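Local coordinates for putative uncharacterized protein (Chaetomium thermophilum, PDB 5T8V) that is a HEAT-repeat C-terminal fragment of the sister chromatid cohesion protein Scc2, which probably binds chromatin and acts in loading cohesin, at residues A[793-798]-A[848-852]; A[773-777]-A[817-822]. All coordinates share one frame; numbering follows the deposited sequence.

Contact 1: A[793-798]-A[848-852]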
# COMPACT_ATOMS: atom_id res chain seq x y z
N LEU A 793 14.22 -30.56 0.27
CA LEU A 793 15.26 -30.48 -0.75
C LEU A 793 15.42 -31.81 -1.48
O LEU A 793 15.65 -31.84 -2.69
CB LEU A 793 16.58 -30.04 -0.13
CG LEU A 793 17.81 -30.08 -1.04
CD1 LEU A 793 17.56 -29.37 -2.36
CD2 LEU A 793 19.01 -29.46 -0.34
N ASP A 794 15.29 -32.92 -0.75
CA ASP A 794 15.33 -34.23 -1.39
C ASP A 794 14.27 -34.31 -2.49
O ASP A 794 14.58 -34.68 -3.63
CB ASP A 794 15.12 -35.33 -0.36
CG ASP A 794 14.99 -36.70 -0.98
OD1 ASP A 794 15.58 -36.93 -2.06
OD2 ASP A 794 14.29 -37.56 -0.40
N LYS A 795 13.03 -33.96 -2.17
CA LYS A 795 11.97 -34.04 -3.17
C LYS A 795 12.14 -33.00 -4.27
O LYS A 795 11.61 -33.20 -5.37
CB LYS A 795 10.60 -33.89 -2.50
CG LYS A 795 10.16 -35.15 -1.75
CD LYS A 795 9.78 -36.28 -2.71
CE LYS A 795 9.89 -37.64 -2.05
NZ LYS A 795 11.30 -38.07 -1.85
N VAL A 796 12.85 -31.90 -4.01
CA VAL A 796 13.17 -30.96 -5.08
C VAL A 796 14.15 -31.60 -6.06
O VAL A 796 13.96 -31.53 -7.28
CB VAL A 796 13.73 -29.65 -4.50
CG1 VAL A 796 14.12 -28.68 -5.62
CG2 VAL A 796 12.71 -28.99 -3.58
N LEU A 797 15.20 -32.22 -5.53
CA LEU A 797 16.18 -32.88 -6.39
C LEU A 797 15.55 -34.02 -7.18
O LEU A 797 15.90 -34.25 -8.34
CB LEU A 797 17.36 -33.39 -5.56
CG LEU A 797 18.44 -32.36 -5.22
CD1 LEU A 797 19.39 -32.92 -4.17
CD2 LEU A 797 19.22 -31.96 -6.47
N GLN A 798 14.62 -34.75 -6.56
CA GLN A 798 13.98 -35.85 -7.27
C GLN A 798 13.00 -35.33 -8.32
O GLN A 798 12.93 -35.87 -9.43
CB GLN A 798 13.27 -36.78 -6.28
CG GLN A 798 14.20 -37.81 -5.67
CD GLN A 798 13.50 -38.69 -4.65
OE1 GLN A 798 12.35 -38.45 -4.29
NE2 GLN A 798 14.20 -39.73 -4.19
N ILE A 848 21.41 -36.03 1.87
CA ILE A 848 20.15 -35.90 1.15
C ILE A 848 20.36 -35.98 -0.36
O ILE A 848 19.47 -36.42 -1.09
CB ILE A 848 19.44 -34.60 1.56
CG1 ILE A 848 20.36 -33.39 1.34
CG2 ILE A 848 18.98 -34.70 3.01
CD1 ILE A 848 19.82 -32.08 1.88
N PHE A 849 21.54 -35.57 -0.85
CA PHE A 849 21.84 -35.78 -2.26
C PHE A 849 21.87 -37.27 -2.60
O PHE A 849 21.23 -37.71 -3.56
CB PHE A 849 23.17 -35.12 -2.62
CG PHE A 849 23.02 -33.79 -3.28
CD1 PHE A 849 22.89 -32.64 -2.52
CD2 PHE A 849 23.01 -33.69 -4.66
CE1 PHE A 849 22.75 -31.42 -3.13
CE2 PHE A 849 22.87 -32.46 -5.27
CZ PHE A 849 22.74 -31.33 -4.50
N ALA A 850 22.62 -38.05 -1.82
CA ALA A 850 22.67 -39.49 -2.05
C ALA A 850 21.28 -40.10 -1.95
O ALA A 850 20.95 -41.04 -2.69
CB ALA A 850 23.62 -40.14 -1.06
N LYS A 851 20.44 -39.59 -1.05
CA LYS A 851 19.07 -40.06 -0.98
C LYS A 851 18.31 -39.75 -2.26
O LYS A 851 17.52 -40.56 -2.74
CB LYS A 851 18.36 -39.44 0.23
CG LYS A 851 16.83 -39.44 0.16
CD LYS A 851 16.24 -40.84 0.04
CE LYS A 851 14.74 -40.77 -0.19
NZ LYS A 851 14.15 -42.10 -0.51
N ALA A 852 18.55 -38.56 -2.84
CA ALA A 852 17.78 -38.15 -4.01
C ALA A 852 18.21 -38.93 -5.25
O ALA A 852 17.36 -39.46 -5.97
CB ALA A 852 17.95 -36.65 -4.23

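Contact 2: A[773-777]-A[817-822]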
# COMPACT_ATOMS: atom_id res chain seq x y z
N LEU A 773 31.04 -21.98 -8.12
CA LEU A 773 30.57 -23.28 -7.64
C LEU A 773 30.76 -23.41 -6.14
O LEU A 773 29.86 -23.85 -5.41
CB LEU A 773 31.30 -24.40 -8.38
CG LEU A 773 30.80 -25.82 -8.15
CD1 LEU A 773 29.54 -26.08 -8.96
CD2 LEU A 773 31.88 -26.83 -8.49
N SER A 774 31.95 -23.03 -5.65
CA SER A 774 32.20 -23.02 -4.21
C SER A 774 31.12 -22.24 -3.48
O SER A 774 30.62 -22.67 -2.43
CB SER A 774 33.58 -22.43 -3.93
OG SER A 774 34.59 -23.14 -4.62
N GLU A 775 30.73 -21.08 -4.03
CA GLU A 775 29.68 -20.29 -3.40
C GLU A 775 28.36 -21.05 -3.40
O GLU A 775 27.62 -21.02 -2.40
CB GLU A 775 29.54 -18.95 -4.11
CG GLU A 775 28.81 -17.89 -3.30
CD GLU A 775 29.54 -17.54 -2.02
OE1 GLU A 775 30.73 -17.88 -1.90
OE2 GLU A 775 28.92 -16.91 -1.13
N HIS A 776 28.04 -21.73 -4.49
CA HIS A 776 26.83 -22.54 -4.54
C HIS A 776 26.82 -23.57 -3.41
O HIS A 776 25.90 -23.60 -2.59
CB HIS A 776 26.72 -23.24 -5.90
CG HIS A 776 26.05 -22.41 -6.95
ND1 HIS A 776 24.77 -22.66 -7.39
CD2 HIS A 776 26.49 -21.34 -7.65
CE1 HIS A 776 24.45 -21.78 -8.32
NE2 HIS A 776 25.47 -20.96 -8.49
N VAL A 777 27.86 -24.40 -3.34
CA VAL A 777 27.90 -25.46 -2.33
C VAL A 777 27.81 -24.87 -0.93
O VAL A 777 27.06 -25.36 -0.08
CB VAL A 777 29.16 -26.34 -2.50
CG1 VAL A 777 30.42 -25.50 -2.51
CG2 VAL A 777 29.23 -27.39 -1.40
N LYS A 817 28.78 -32.27 -10.44
CA LYS A 817 29.92 -31.44 -10.08
C LYS A 817 29.72 -30.69 -8.77
O LYS A 817 30.70 -30.30 -8.13
CB LYS A 817 30.24 -30.46 -11.21
CG LYS A 817 30.78 -31.14 -12.46
CD LYS A 817 31.60 -30.20 -13.33
CE LYS A 817 30.72 -29.34 -14.24
NZ LYS A 817 30.04 -30.15 -15.28
N LEU A 818 28.46 -30.47 -8.36
CA LEU A 818 28.21 -29.96 -7.02
C LEU A 818 28.65 -30.98 -5.97
O LEU A 818 29.45 -30.67 -5.08
CB LEU A 818 26.73 -29.62 -6.84
CG LEU A 818 26.28 -28.25 -7.36
CD1 LEU A 818 24.76 -28.18 -7.37
CD2 LEU A 818 26.85 -27.13 -6.50
N VAL A 819 28.14 -32.21 -6.07
CA VAL A 819 28.58 -33.29 -5.18
C VAL A 819 30.10 -33.42 -5.23
O VAL A 819 30.77 -33.43 -4.19
CB VAL A 819 27.89 -34.61 -5.57
CG1 VAL A 819 28.45 -35.78 -4.76
CG2 VAL A 819 26.38 -34.49 -5.37
N GLY A 820 30.65 -33.52 -6.43
CA GLY A 820 32.09 -33.61 -6.58
C GLY A 820 32.83 -32.48 -5.90
O GLY A 820 33.94 -32.67 -5.39
N SER A 821 32.24 -31.29 -5.88
CA SER A 821 32.83 -30.18 -5.13
C SER A 821 32.77 -30.46 -3.63
O SER A 821 33.79 -30.37 -2.94
CB SER A 821 32.11 -28.88 -5.47
OG SER A 821 32.70 -27.78 -4.78
N MET A 822 31.58 -30.81 -3.12
CA MET A 822 31.44 -31.10 -1.70
C MET A 822 32.50 -32.09 -1.24
O MET A 822 33.10 -31.91 -0.17
CB MET A 822 30.04 -31.64 -1.41
CG MET A 822 28.91 -30.87 -2.06
SD MET A 822 27.35 -31.02 -1.18
CE MET A 822 26.23 -30.24 -2.35

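Contact 1: A[793-798]-A[848-852]
D794 and A852 mark the closest approach of two helix segments, with CA atoms 5.3 Å apart and axes that pass 8.8 Å from each other while running in broadly the same direction, 41° apart. The apolar part of this contact centres on L797. Its CD1 sits 3.5 Å from the centroid of the F849 ring and only 5° off the ring normal, a CH-pi contact in which the methyl is almost equally distant from all six ring carbons. With CG anti to its carbonyl carbon, L797 sends both methyls to the ring, while its CB rests 3.6 Å from A852 CB. One turn earlier, L793 CD2 meets I848 CD1 at 3.5 Å, the two side chains crossing at about a right angle.

The other flank is polar. The carboxylate of D794 lies over the small A852 and against the aliphatic part of K851, whose chain bends at chi2 and brings CG and CE alongside OD2. The K851 ammonium stays beyond salt-bridge range, with NZ 4.5 Å from D794 OD2. A salt bridge instead forms within the helix, K795 NZ lying 3.4 Å from D794 OD2. The same NZ also donates to Q798 OE1 at 2.7 Å, from 38° out of the carbonyl plane, tying three side chains together.

C815 of helix 808-824 touches both L797 and F849, so a third helix packs beside the CH-pi contact. Such layered packing of neighbouring helices is the construction of the HEAT-repeat solenoid in this part of Scc2.

Contact 2: A[773-777]-A[817-822]
V777 and L818 are the residues whose CA atoms lie nearest across this contact, 6.5 Å apart, where the N-terminal part of the modelled helix 773-786 meets helix 808-824 almost perpendicularly, at 82°, with 9.7 Å between the segment axes. No hydrogen bond joins the two segments, and the packed part of the contact is made largely by side chains. There V777 CG2 packs on M822 CG at 3.6 Å, with the sulfur slightly farther off; the two side chains slide past each other in opposite directions, M822 extended beyond CG. L818 works as a wedge. Its CD2 is 3.8 Å from L773 CD1 and 3.9 Å from H776 CB, touching two residues that lie almost one turn apart on the facing helix. L773, near the start of the modelled helix 773-786, holds CG anti to the backbone N (chi1 -172°), which carries its CD2 methyl across to the other helix, 3.7 Å from S821 CB and the same distance from the carbonyl O of K817.

The pair belongs to the all-helical HEAT-repeat solenoid of Scc2, and both segments fall within a region related to the cohesion protein PDS5. The near-perpendicular crossing joins two helices that are not consecutive, helix 791-801 lying between them in the chain. F757 touches L818, and M822 reaches V842 and V845 of helix 839-852.

Toward solvent the packing thins. The charged end of exposed K817 turns away from the facing helix, leaving mainly its backbone in the contact; its CB stays 4.8 Å from L773 CD2. S774, also exposed, points away from helix 808-824. Polar groups on helix 773-786 also look outward from the contact: E775 OE1 forms a salt bridge with R723, and H776 ND1 a weak hydrogen bond with W756 O.

How the contacts relate
Contacts 1 and 2 lie about 15 Å apart, centre to centre, and use four helices whose pairings interleave along the chain, so each contact joins helices that are not consecutive. They meet directly: F849 CD2 is 3.5 Å from V819 CG2, and F849 CE1 is 3.8 Å from M822 CE. The ring that receives a leucine methyl in 793-798/848-852 thus also packs against helix 808-824, half of 773-777/817-822. Both contacts are only partly buried, each with an apolar inner side and a more open edge. Contact 1 buries more surface, at a shallower crossing, and adds a charged cluster; contact 2 is steep and chiefly aliphatic, its charges directed outside the pairing.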